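Local coordinates for protein thermoresistant glucokinase (Janibacter sp. HTCC2649, PDB 4EUN) that probably phosphorylates gluconate or a related sugar at the expense of ATP, as a carbohydrate kinase of the P-loop type, at residues 44-49 / 180-184; 111-116 / 163-169. All coordinates share one frame; numbering follows the deposited sequence.

Contact 1: residues 44-49 / 180-184; sequences TIAHGV and PEQLI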
ATOM      1  N   THR A  44       2.392   6.375  -5.840  1.00 32.97           N
ATOM      2  CA  THR A  44       3.752   6.778  -6.200  1.00 36.04           C
ATOM      3  C   THR A  44       4.310   7.857  -5.261  1.00 32.58           C
ATOM      4  O   THR A  44       5.445   7.757  -4.794  1.00 35.41           O
ATOM      5  CB  THR A  44       3.827   7.243  -7.672  1.00 34.58           C
ATOM      6  OG1 THR A  44       3.530   6.135  -8.535  1.00 39.88           O
ATOM      7  CG2 THR A  44       5.210   7.761  -7.998  1.00 38.29           C
ATOM      8  N   ILE A  45       3.509   8.882  -4.981  1.00 27.25           N
ATOM      9  CA  ILE A  45       3.917   9.945  -4.071  1.00 23.46           C
ATOM     10  C   ILE A  45       4.122   9.427  -2.645  1.00 27.64           C
ATOM     11  O   ILE A  45       5.152   9.694  -2.023  1.00 28.99           O
ATOM     12  CB  ILE A  45       2.890  11.112  -4.061  1.00 27.50           C
ATOM     13  CG1 ILE A  45       2.660  11.645  -5.480  1.00 33.41           C
ATOM     14  CG2 ILE A  45       3.355  12.223  -3.130  1.00 27.12           C
ATOM     15  CD1 ILE A  45       3.931  12.104  -6.180  1.00 37.91           C
ATOM     16  N   ALA A  46       3.149   8.676  -2.130  1.00 24.37           N
ATOM     17  CA  ALA A  46       3.239   8.149  -0.765  1.00 24.66           C
ATOM     18  C   ALA A  46       4.440   7.230  -0.596  1.00 26.53           C
ATOM     19  O   ALA A  46       5.135   7.279   0.425  1.00 24.56           O
ATOM     20  CB  ALA A  46       1.955   7.419  -0.390  1.00 29.47           C
ATOM     21  N   HIS A  47       4.663   6.385  -1.596  1.00 28.23           N
ATOM     22  CA  HIS A  47       5.776   5.442  -1.593  1.00 28.94           C
ATOM     23  C   HIS A  47       7.101   6.199  -1.635  1.00 30.97           C
ATOM     24  O   HIS A  47       8.041   5.860  -0.918  1.00 29.35           O
ATOM     25  CB  HIS A  47       5.661   4.498  -2.792  1.00 35.36           C
ATOM     26  CG  HIS A  47       6.697   3.417  -2.820  1.00 43.60           C
ATOM     27  ND1 HIS A  47       7.087   2.795  -3.988  1.00 49.26           N
ATOM     28  CD2 HIS A  47       7.411   2.838  -1.826  1.00 37.45           C
ATOM     29  CE1 HIS A  47       8.005   1.886  -3.712  1.00 45.49           C
ATOM     30  NE2 HIS A  47       8.220   1.890  -2.409  1.00 37.94           N
ATOM     31  N   GLY A  48       7.175   7.230  -2.470  1.00 30.63           N
ATOM     32  CA  GLY A  48       8.381   8.035  -2.559  1.00 30.36           C
ATOM     33  C   GLY A  48       8.706   8.757  -1.263  1.00 28.14           C
ATOM     34  O   GLY A  48       9.875   8.863  -0.877  1.00 35.20           O
ATOM     35  N   VAL A  49       7.675   9.281  -0.602  1.00 27.77           N
ATOM     36  CA  VAL A  49       7.859   9.933   0.691  1.00 26.16           C
ATOM     37  C   VAL A  49       8.281   8.918   1.758  1.00 31.48           C
ATOM     38  O   VAL A  49       9.194   9.174   2.545  1.00 32.42           O
ATOM     39  CB  VAL A  49       6.583  10.700   1.131  1.00 24.02           C
ATOM     40  CG1 VAL A  49       6.718  11.186   2.569  1.00 25.71           C
ATOM     41  CG2 VAL A  49       6.333  11.885   0.215  1.00 27.18           C
ATOM     42  N   PRO A 180       6.462  13.310 -10.709  1.00 36.70           N
ATOM     43  CA  PRO A 180       6.391  12.737  -9.361  1.00 37.30           C
ATOM     44  C   PRO A 180       7.648  13.012  -8.538  1.00 36.43           C
ATOM     45  O   PRO A 180       7.532  13.277  -7.341  1.00 37.04           O
ATOM     46  CB  PRO A 180       6.266  11.236  -9.630  1.00 42.88           C
ATOM     47  CG  PRO A 180       5.624  11.151 -10.970  1.00 44.34           C
ATOM     48  CD  PRO A 180       6.188  12.301 -11.749  1.00 39.69           C
ATOM     49  N   GLU A 181       8.818  12.954  -9.170  1.00 41.17           N
ATOM     50  CA  GLU A 181      10.079  13.249  -8.490  1.00 46.13           C
ATOM     51  C   GLU A 181      10.068  14.655  -7.895  1.00 41.91           C
ATOM     52  O   GLU A 181      10.545  14.870  -6.779  1.00 45.10           O
ATOM     53  CB  GLU A 181      11.259  13.113  -9.452  1.00 56.17           C
ATOM     54  CG  GLU A 181      12.609  13.384  -8.802  1.00 68.92           C
ATOM     55  CD  GLU A 181      13.741  13.485  -9.806  1.00 83.68           C
ATOM     56  OE1 GLU A 181      13.884  14.555 -10.436  1.00 91.26           O
ATOM     57  OE2 GLU A 181      14.485  12.494  -9.967  1.00 85.22           O
ATOM     58  N   GLN A 182       9.523  15.607  -8.648  1.00 41.03           N
ATOM     59  CA  GLN A 182       9.386  16.982  -8.179  1.00 40.72           C
ATOM     60  C   GLN A 182       8.378  17.084  -7.039  1.00 32.50           C
ATOM     61  O   GLN A 182       8.617  17.778  -6.050  1.00 38.85           O
ATOM     62  CB  GLN A 182       8.944  17.900  -9.322  1.00 46.18           C
ATOM     63  CG  GLN A 182      10.072  18.405 -10.200  1.00 66.30           C
ATOM     64  CD  GLN A 182       9.850  19.842 -10.637  1.00 69.40           C
ATOM     65  OE1 GLN A 182       8.774  20.408 -10.423  1.00 60.54           O
ATOM     66  NE2 GLN A 182      10.870  20.444 -11.239  1.00 76.87           N
ATOM     67  N   LEU A 183       7.246  16.403  -7.192  1.00 27.12           N
ATOM     68  CA  LEU A 183       6.197  16.444  -6.183  1.00 28.73           C
ATOM     69  C   LEU A 183       6.671  15.822  -4.863  1.00 27.66           C
ATOM     70  O   LEU A 183       6.384  16.345  -3.785  1.00 32.35           O
ATOM     71  CB  LEU A 183       4.937  15.745  -6.696  1.00 29.81           C
ATOM     72  CG  LEU A 183       4.266  16.405  -7.906  1.00 25.37           C
ATOM     73  CD1 LEU A 183       3.018  15.628  -8.325  1.00 27.63           C
ATOM     74  CD2 LEU A 183       3.909  17.850  -7.599  1.00 30.35           C
ATOM     75  N   ILE A 184       7.402  14.718  -4.957  1.00 30.77           N
ATOM     76  CA  ILE A 184       7.952  14.055  -3.769  1.00 30.77           C
ATOM     77  C   ILE A 184       8.946  14.960  -3.031  1.00 32.77           C
ATOM     78  O   ILE A 184       8.907  15.066  -1.802  1.00 37.20           O
ATOM     79  CB  ILE A 184       8.617  12.717  -4.141  1.00 30.83           C
ATOM     80  CG1 ILE A 184       7.548  11.694  -4.537  1.00 32.86           C
ATOM     81  CG2 ILE A 184       9.442  12.182  -2.979  1.00 31.20           C
ATOM     82  CD1 ILE A 184       8.066  10.545  -5.377  1.00 32.84           C
TER
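Ile184 drives its side chain into the flank of helix 42-53 as a knob into a hole, the hole being framed by Thr44, Ile45, Gly48 and Val49. Its CD1 lies 3.8 Å from Gly48 CA, and the bare backbone of the glycine leaves room for this methyl. The same CD1 rests 3.9 Å from Thr44 O, a carbonyl already engaged by Gly48 N within the helix. CG2, the other branch, turns to the Gly48 carbonyl and to the Val49 methyl CG2.

Apolar side-chain contacts complete the interface, with no hydrogen bond between the segments. Ile45 reaches across by its end methyl: CG1 stands anti to the carbonyl carbon (chi1 -55°), and CD1 comes to 3.8 Å from Leu183 CB and 4.0 Å from Ile184 CG1. At the N-terminal end of helix 180-191, Pro180 CB meets Thr44 CG2 at 4.0 Å. Thr44 also meets His47 of the second subunit, and a bound sulfate, probably from the crystallisation liquor, lies about 3 Å from the Thr44 side chain.

The segment axes approach to 9.4 Å and cross at -54°. Both helices lie on one side of the parallel sheet, in an arrangement consistent with a P-loop kinase: Ile45 and Leu183 both rest on Leu131 and Leu174 of adjacent strands, and Val49 packs on Ile105 and the later turns of helix 180-191.

Contact 2: residues 111-116 / 163-169; sequences LKRTYR and EALEPDE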
ATOM      1  N   LEU A 111     -11.675  13.191   0.008  1.00 24.68           N
ATOM      2  CA  LEU A 111     -12.207  13.417   1.337  1.00 22.53           C
ATOM      3  C   LEU A 111     -12.861  14.785   1.459  1.00 27.81           C
ATOM      4  O   LEU A 111     -12.347  15.792   0.947  1.00 28.65           O
ATOM      5  CB  LEU A 111     -11.094  13.357   2.362  1.00 21.81           C
ATOM      6  CG  LEU A 111     -10.256  12.085   2.397  1.00 16.90           C
ATOM      7  CD1 LEU A 111      -9.065  12.307   3.310  1.00 21.15           C
ATOM      8  CD2 LEU A 111     -11.108  10.933   2.874  1.00 29.56           C
ATOM      9  N   LYS A 112     -13.993  14.808   2.156  1.00 19.81           N
ATOM     10  CA  LYS A 112     -14.613  16.035   2.595  1.00 20.14           C
ATOM     11  C   LYS A 112     -13.867  16.557   3.807  1.00 22.47           C
ATOM     12  O   LYS A 112     -13.175  15.798   4.475  1.00 22.96           O
ATOM     13  CB  LYS A 112     -16.057  15.756   2.996  1.00 23.56           C
ATOM     14  CG  LYS A 112     -16.946  15.275   1.864  1.00 23.58           C
ATOM     15  CD  LYS A 112     -18.400  15.216   2.346  1.00 24.33           C
ATOM     16  CE  LYS A 112     -19.327  14.661   1.275  1.00 28.86           C
ATOM     17  NZ  LYS A 112     -20.748  14.688   1.735  1.00 29.05           N
ATOM     18  N   ARG A 113     -14.031  17.845   4.102  1.00 25.25           N
ATOM     19  CA  ARG A 113     -13.500  18.423   5.337  1.00 23.68           C
ATOM     20  C   ARG A 113     -13.912  17.644   6.580  1.00 24.73           C
ATOM     21  O   ARG A 113     -13.074  17.335   7.428  1.00 24.78           O
ATOM     22  CB  ARG A 113     -13.962  19.877   5.479  1.00 24.90           C
ATOM     23  CG  ARG A 113     -13.811  20.436   6.897  1.00 35.77           C
ATOM     24  CD  ARG A 113     -12.362  20.726   7.181  1.00 35.37           C
ATOM     25  NE  ARG A 113     -12.077  20.897   8.605  1.00 34.91           N
ATOM     26  CZ  ARG A 113     -11.600  22.013   9.143  1.00 34.22           C
ATOM     27  NH1 ARG A 113     -11.364  23.073   8.380  1.00 34.50           N
ATOM     28  NH2 ARG A 113     -11.357  22.066  10.445  1.00 39.75           N
ATOM     29  N   THR A 114     -15.199  17.322   6.696  1.00 24.96           N
ATOM     30  CA  THR A 114     -15.679  16.527   7.836  1.00 25.42           C
ATOM     31  C   THR A 114     -14.987  15.163   7.951  1.00 27.94           C
ATOM     32  O   THR A 114     -14.826  14.648   9.059  1.00 27.35           O
ATOM     33  CB  THR A 114     -17.194  16.292   7.784  1.00 35.41           C
ATOM     34  OG1 THR A 114     -17.537  15.693   6.530  1.00 28.87           O
ATOM     35  CG2 THR A 114     -17.953  17.600   7.950  1.00 29.41           C
ATOM     36  N   TYR A 115     -14.617  14.562   6.816  1.00 24.11           N
ATOM     37  CA  TYR A 115     -13.900  13.286   6.845  1.00 22.85           C
ATOM     38  C   TYR A 115     -12.516  13.489   7.441  1.00 20.77           C
ATOM     39  O   TYR A 115     -12.037  12.656   8.221  1.00 21.45           O
ATOM     40  CB  TYR A 115     -13.722  12.690   5.442  1.00 19.00           C
ATOM     41  CG  TYR A 115     -14.991  12.360   4.690  1.00 20.54           C
ATOM     42  CD1 TYR A 115     -16.249  12.499   5.273  1.00 24.83           C
ATOM     43  CD2 TYR A 115     -14.927  11.907   3.381  1.00 21.10           C
ATOM     44  CE1 TYR A 115     -17.404  12.201   4.558  1.00 25.56           C
ATOM     45  CE2 TYR A 115     -16.071  11.616   2.663  1.00 21.94           C
ATOM     46  CZ  TYR A 115     -17.304  11.757   3.257  1.00 21.73           C
ATOM     47  OH  TYR A 115     -18.454  11.454   2.535  1.00 28.23           O
ATOM     48  N   ARG A 116     -11.856  14.569   7.035  1.00 20.72           N
ATOM     49  CA  ARG A 116     -10.536  14.878   7.575  1.00 20.62           C
ATOM     50  C   ARG A 116     -10.612  15.165   9.070  1.00 24.07           C
ATOM     51  O   ARG A 116      -9.685  14.826   9.801  1.00 23.35           O
ATOM     52  CB  ARG A 116      -9.871  16.020   6.789  1.00 22.68           C
ATOM     53  CG  ARG A 116      -9.709  15.672   5.306  1.00 20.83           C
ATOM     54  CD  ARG A 116      -8.859  16.672   4.530  1.00 18.81           C
ATOM     55  NE  ARG A 116      -9.458  18.012   4.415  1.00 19.36           N
ATOM     56  CZ  ARG A 116     -10.179  18.437   3.384  1.00 24.87           C
ATOM     57  NH1 ARG A 116     -10.460  17.631   2.371  1.00 24.21           N
ATOM     58  NH2 ARG A 116     -10.639  19.678   3.379  1.00 22.93           N
ATOM     59  N   GLU A 163     -13.083  18.096  -1.162  1.00 27.37           N
ATOM     60  CA  GLU A 163     -13.195  19.484  -0.703  1.00 22.00           C
ATOM     61  C   GLU A 163     -11.816  20.089  -0.463  1.00 28.85           C
ATOM     62  O   GLU A 163     -10.960  19.456   0.154  1.00 25.64           O
ATOM     63  CB  GLU A 163     -14.053  19.571   0.570  1.00 26.21           C
ATOM     64  CG  GLU A 163     -15.520  19.211   0.318  1.00 29.35           C
ATOM     65  CD  GLU A 163     -16.384  19.197   1.560  1.00 26.54           C
ATOM     66  OE1 GLU A 163     -15.895  19.486   2.680  1.00 27.43           O
ATOM     67  OE2 GLU A 163     -17.589  18.884   1.416  1.00 37.61           O
ATOM     68  N   ALA A 164     -11.608  21.310  -0.955  1.00 26.04           N
ATOM     69  CA  ALA A 164     -10.322  21.994  -0.813  1.00 22.58           C
ATOM     70  C   ALA A 164      -9.855  22.020   0.634  1.00 23.58           C
ATOM     71  O   ALA A 164     -10.668  22.141   1.565  1.00 23.80           O
ATOM     72  CB  ALA A 164     -10.422  23.420  -1.351  1.00 24.02           C
ATOM     73  N   LEU A 165      -8.545  21.899   0.833  1.00 23.10           N
ATOM     74  CA  LEU A 165      -7.996  22.111   2.170  1.00 28.13           C
ATOM     75  C   LEU A 165      -8.315  23.531   2.644  1.00 27.10           C
ATOM     76  O   LEU A 165      -8.224  24.501   1.880  1.00 30.10           O
ATOM     77  CB  LEU A 165      -6.487  21.857   2.192  1.00 28.38           C
ATOM     78  CG  LEU A 165      -6.084  20.393   2.039  1.00 30.56           C
ATOM     79  CD1 LEU A 165      -4.623  20.310   1.685  1.00 32.80           C
ATOM     80  CD2 LEU A 165      -6.361  19.635   3.325  1.00 28.98           C
ATOM     81  N   GLU A 166      -8.709  23.638   3.908  1.00 26.43           N
ATOM     82  CA  GLU A 166      -9.142  24.903   4.494  1.00 28.73           C
ATOM     83  C   GLU A 166      -8.027  25.481   5.382  1.00 31.07           C
ATOM     84  O   GLU A 166      -7.123  24.744   5.795  1.00 31.18           O
ATOM     85  CB  GLU A 166     -10.473  24.695   5.245  1.00 28.92           C
ATOM     86  CG  GLU A 166     -11.572  24.144   4.319  1.00 31.57           C
ATOM     87  CD  GLU A 166     -12.897  23.828   5.011  1.00 35.24           C
ATOM     88  OE1 GLU A 166     -13.019  24.048   6.232  1.00 36.17           O
ATOM     89  OE2 GLU A 166     -13.820  23.344   4.315  1.00 41.83           O
ATOM     90  N   PRO A 167      -8.068  26.799   5.648  1.00 34.61           N
ATOM     91  CA  PRO A 167      -6.961  27.476   6.334  1.00 36.80           C
ATOM     92  C   PRO A 167      -6.497  26.855   7.652  1.00 40.27           C
ATOM     93  O   PRO A 167      -5.299  26.914   7.945  1.00 35.91           O
ATOM     94  CB  PRO A 167      -7.524  28.876   6.597  1.00 34.74           C
ATOM     95  CG  PRO A 167      -8.432  29.115   5.442  1.00 41.35           C
ATOM     96  CD  PRO A 167      -9.041  27.772   5.105  1.00 31.09           C
ATOM     97  N   ASP A 168      -7.407  26.281   8.433  1.00 34.20           N
ATOM     98  CA  ASP A 168      -7.018  25.763   9.744  1.00 31.42           C
ATOM     99  C   ASP A 168      -6.527  24.313   9.679  1.00 32.09           C
ATOM    100  O   ASP A 168      -6.251  23.698  10.712  1.00 36.24           O
ATOM    101  CB  ASP A 168      -8.160  25.900  10.751  1.00 40.96           C
ATOM    102  CG  ASP A 168      -9.419  25.195  10.304  1.00 41.90           C
ATOM    103  OD1 ASP A 168      -9.586  24.975   9.083  1.00 40.45           O
ATOM    104  OD2 ASP A 168     -10.253  24.866  11.176  1.00 56.43           O
ATOM    105  N   GLU A 169      -6.412  23.777   8.470  1.00 29.00           N
ATOM    106  CA  GLU A 169      -5.883  22.431   8.297  1.00 28.96           C
ATOM    107  C   GLU A 169      -4.411  22.486   7.927  1.00 29.48           C
ATOM    108  O   GLU A 169      -3.911  23.508   7.463  1.00 35.71           O
ATOM    109  CB  GLU A 169      -6.650  21.695   7.199  1.00 28.33           C
ATOM    110  CG  GLU A 169      -8.142  21.625   7.413  1.00 30.27           C
ATOM    111  CD  GLU A 169      -8.826  20.766   6.377  1.00 26.78           C
ATOM    112  OE1 GLU A 169      -9.232  21.304   5.324  1.00 26.00           O
ATOM    113  OE2 GLU A 169      -8.947  19.548   6.598  1.00 26.38           O
TER
HETATM  114  O   HOH W   1     -17.225  18.731   4.978  1.00 27.11           O
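Glu169 OE1 accepts two hydrogen bonds, from Arg116 NH2 on its syn lone pair (2.9 Å) and from Glu166 N on its anti lone pair (2.8 Å). It belongs to a salt-bridge network in which Arg113 and Arg116, at the start of helix 113-119, hold the loop 163-169 with its type I turn, Glu166 to Glu169. Arg116 takes Glu169 side-on: NE reaches OE2 at 2.7 Å, nearly straight at 171° and in the guanidinium plane. A bend at chi3 (-66°) folds this guanidinium back over the start of its own helix, Arg113 CA on one face and Leu165 CD2 on the other; its NH1 donates to Glu163 O at 2.9 Å.

Arg113 grips Asp168 end-on, NH1 to OD1 at 2.7 Å and NH2 to OD2, while Glu169 CG lies over one face of its guanidinium. NH1 has a further, weak bond to Glu166 OE1. Arg113 NE has a salt bridge to Asp117 on the same helix, and Glu169 OE2 one to Arg120, just beyond it.

At the first turn, Glu163 OE1 accepts from Arg113 N at 2.9 Å, met from above the carboxylate plane, and a water bound to Thr114 N donates to this same oxygen at 2.8 Å.

How the contacts relate
Contact 1 is partly buried and joins two helices, 42-53 and 180-191, whereas contact 2 lies at the surface and ties the beginning of helix 113-119 to the loop leading into strand 171-175. They share no helix, and their nearest atoms stay about 12 Å apart, but both rest on the central sheet, touching different residues of strand 127-132. The chemistry follows the place: the helix pair is joined by methyl groups and a glycine, while the loop, with neither helix nor strand, offers its carboxylates and backbone carbonyls to two arginines of the helix. Along the chain, contact 2 is nested within the loop that contact 1 closes.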